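Local coordinates for phage terminase large subunit (Thermus phage P7426, PDB 7KS4), which probably acts as the ATP-driven motor that packages viral DNA into empty capsids and as the nuclease that cuts it, this piece being the ATPase domain, at residues A[113-118]-A[124-129]. Residues are numbered along the deposited sequence; the frame is centred on the assembly and turned at random.
Sequences HHYDRP and AKRVAT. With SO4 (sulfate ion), chain E.
The guanidinium of Arg126 lies flat over one face of the His113 ring, the two centres 3.5 Å apart and the planes 12° from parallel. Thr129 OG1 meets the same ring at its edge, in plane, 2.8 Å from His113 ND1; the far nitrogen, NE2, is hydrogen-bonded to Gln102 OE1 on strand 99-104, so both ring nitrogens are held and the rotation of the imidazole is fixed. Arg126 gets there by an extended start, CG opposite its backbone N (chi1 -175°), and a bend at chi3. That path carries its CB past the Tyr115 ring, off-centre, in a CH-pi contact, and then presents NH2 to Tyr115 OH at 3.2 Å, the hydroxyl lying in the guanidinium plane while the phenol ring stands nearly perpendicular to it.

Beneath these side chains the backbone is gripped firmly. His114 N donates to Ala128 O at 2.7 Å, and His114 O accepts two N-H groups, Val127 N at 2.7 Å and Ala128 N at 3.2 Å.

Toward the turn the contact opens to solvent. Asp116 OD1 takes Lys125 N at 2.9 Å from one face of the carboxylate and Arg117 NE from the other, while Arg117 NH2 completes a side-on salt bridge to OD2. Arg117 also lays its CG and CD along Ala124. A sulfate, probably from the crystallisation liquor, sits beside Arg117 and Lys125, with its O3 2.8 Å from Lys125 NZ; its charge probably offsets theirs.

Two residues, Val127 and Ala128, thus face the single His114: a classic beta bulge in the antiparallel hairpin of strands 109-115 and 126-136, near one edge of the ATPase domain's mixed sheet, where strand 99-104 is outermost, away from the nucleotide site.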
loop_
_atom_site.group_PDB
_atom_site.type_symbol
_atom_site.label_atom_id
_atom_site.label_comp_id
_atom_site.label_asym_id
_atom_site.label_seq_id
_atom_site.Cartn_x
_atom_site.Cartn_y
_atom_site.Cartn_z
ATOM N N HIS A 113 -11.466 -14.702 10.567
ATOM C CA HIS A 113 -12.304 -15.868 10.330
ATOM C C HIS A 113 -13.740 -15.425 10.084
ATOM O O HIS A 113 -14.288 -14.630 10.852
ATOM C CB HIS A 113 -12.242 -16.821 11.524
ATOM C CG HIS A 113 -10.859 -17.297 11.850
ATOM N ND1 HIS A 113 -10.133 -18.108 11.006
ATOM C CD2 HIS A 113 -10.076 -17.085 12.935
ATOM C CE1 HIS A 113 -8.958 -18.368 11.551
ATOM N NE2 HIS A 113 -8.900 -17.761 12.723
ATOM N N HIS A 114 -14.349 -15.952 9.023
ATOM C CA HIS A 114 -15.728 -15.647 8.658
ATOM C C HIS A 114 -16.595 -16.870 8.915
ATOM O O HIS A 114 -16.248 -17.980 8.497
ATOM C CB HIS A 114 -15.827 -15.241 7.188
ATOM C CG HIS A 114 -15.186 -13.926 6.888
ATOM N ND1 HIS A 114 -15.895 -12.747 6.865
ATOM C CD2 HIS A 114 -13.900 -13.602 6.616
ATOM C CE1 HIS A 114 -15.075 -11.751 6.581
ATOM N NE2 HIS A 114 -13.857 -12.241 6.430
ATOM N N TYR A 115 -17.727 -16.660 9.580
ATOM C CA TYR A 115 -18.606 -17.740 10.004
ATOM C C TYR A 115 -19.934 -17.681 9.259
ATOM O O TYR A 115 -20.245 -16.710 8.561
ATOM C CB TYR A 115 -18.831 -17.675 11.520
ATOM C CG TYR A 115 -17.579 -17.999 12.295
ATOM C CD1 TYR A 115 -17.395 -19.254 12.853
ATOM C CD2 TYR A 115 -16.563 -17.062 12.439
ATOM C CE1 TYR A 115 -16.248 -19.564 13.550
ATOM C CE2 TYR A 115 -15.413 -17.362 13.137
ATOM C CZ TYR A 115 -15.256 -18.615 13.687
ATOM O OH TYR A 115 -14.109 -18.927 14.385
ATOM N N ASP A 116 -20.722 -18.747 9.427
ATOM C CA ASP A 116 -22.016 -18.888 8.774
ATOM C C ASP A 116 -23.150 -18.278 9.588
ATOM O O ASP A 116 -24.318 -18.416 9.208
ATOM C CB ASP A 116 -22.307 -20.368 8.508
ATOM C CG ASP A 116 -22.645 -21.150 9.779
ATOM O OD1 ASP A 116 -22.261 -20.720 10.891
ATOM O OD2 ASP A 116 -23.295 -22.209 9.656
ATOM N N ARG A 117 -22.827 -17.614 10.688
ATOM C CA ARG A 117 -23.789 -17.018 11.602
ATOM C C ARG A 117 -22.977 -16.185 12.584
ATOM O O ARG A 117 -21.742 -16.249 12.557
ATOM C CB ARG A 117 -24.604 -18.090 12.321
ATOM C CG ARG A 117 -23.830 -18.817 13.416
ATOM C CD ARG A 117 -24.515 -20.118 13.805
ATOM N NE ARG A 117 -24.385 -21.127 12.759
ATOM C CZ ARG A 117 -24.970 -22.319 12.788
ATOM N NH1 ARG A 117 -25.738 -22.668 13.817
ATOM N NH2 ARG A 117 -24.790 -23.167 11.788
ATOM N N PRO A 118 -23.604 -15.389 13.445
ATOM C CA PRO A 118 -22.822 -14.608 14.410
ATOM C C PRO A 118 -21.980 -15.517 15.295
ATOM O O PRO A 118 -22.408 -16.607 15.685
ATOM C CB PRO A 118 -23.891 -13.856 15.209
ATOM C CG PRO A 118 -25.049 -13.765 14.272
ATOM C CD PRO A 118 -25.034 -15.042 13.487
ATOM N N ALA A 124 -21.924 -22.106 15.431
ATOM C CA ALA A 124 -21.247 -21.285 14.436
ATOM C C ALA A 124 -20.180 -22.101 13.718
ATOM O O ALA A 124 -19.326 -22.729 14.355
ATOM C CB ALA A 124 -20.629 -20.058 15.097
ATOM N N LYS A 125 -20.247 -22.102 12.390
ATOM C CA LYS A 125 -19.318 -22.833 11.540
ATOM C C LYS A 125 -18.468 -21.830 10.775
ATOM O O LYS A 125 -18.992 -20.857 10.226
ATOM C CB LYS A 125 -20.063 -23.751 10.562
ATOM C CG LYS A 125 -20.433 -25.128 11.114
ATOM C CD LYS A 125 -21.182 -25.959 10.064
ATOM C CE LYS A 125 -21.876 -27.170 10.671
ATOM N NZ LYS A 125 -22.937 -26.772 11.634
ATOM N N ARG A 126 -17.163 -22.074 10.743
ATOM C CA ARG A 126 -16.233 -21.226 10.015
ATOM C C ARG A 126 -16.331 -21.541 8.524
ATOM O O ARG A 126 -16.242 -22.706 8.118
ATOM C CB ARG A 126 -14.818 -21.458 10.550
ATOM C CG ARG A 126 -13.736 -20.573 9.988
ATOM C CD ARG A 126 -12.380 -20.911 10.632
ATOM N NE ARG A 126 -12.312 -20.537 12.049
ATOM C CZ ARG A 126 -11.259 -20.751 12.842
ATOM N NH1 ARG A 126 -10.166 -21.344 12.374
ATOM N NH2 ARG A 126 -11.296 -20.370 14.114
ATOM N N VAL A 127 -16.533 -20.508 7.711
ATOM C CA VAL A 127 -16.746 -20.687 6.284
ATOM C C VAL A 127 -15.534 -20.252 5.475
ATOM O O VAL A 127 -15.252 -20.847 4.428
ATOM C CB VAL A 127 -18.004 -19.925 5.816
ATOM C CG1 VAL A 127 -18.198 -20.077 4.310
ATOM C CG2 VAL A 127 -19.221 -20.417 6.551
ATOM N N ALA A 128 -14.818 -19.233 5.923
ATOM C CA ALA A 128 -13.687 -18.711 5.175
ATOM C C ALA A 128 -12.785 -17.969 6.144
ATOM O O ALA A 128 -13.224 -17.524 7.205
ATOM C CB ALA A 128 -14.148 -17.796 4.043
ATOM N N THR A 129 -11.515 -17.861 5.773
ATOM C CA THR A 129 -10.528 -17.137 6.569
ATOM C C THR A 129 -9.721 -16.241 5.635
ATOM O O THR A 129 -9.042 -16.732 4.727
ATOM C CB THR A 129 -9.620 -18.103 7.331
ATOM O OG1 THR A 129 -10.399 -18.827 8.291
ATOM C CG2 THR A 129 -8.513 -17.350 8.064
HETATM S S SO4 E . -26.866 -26.212 12.830
HETATM O O1 SO4 E . -27.370 -25.482 13.990
HETATM O O2 SO4 E . -27.214 -27.625 12.959
HETATM O O3 SO4 E . -25.414 -26.079 12.759
HETATM O O4 SO4 E . -27.465 -25.665 11.616
#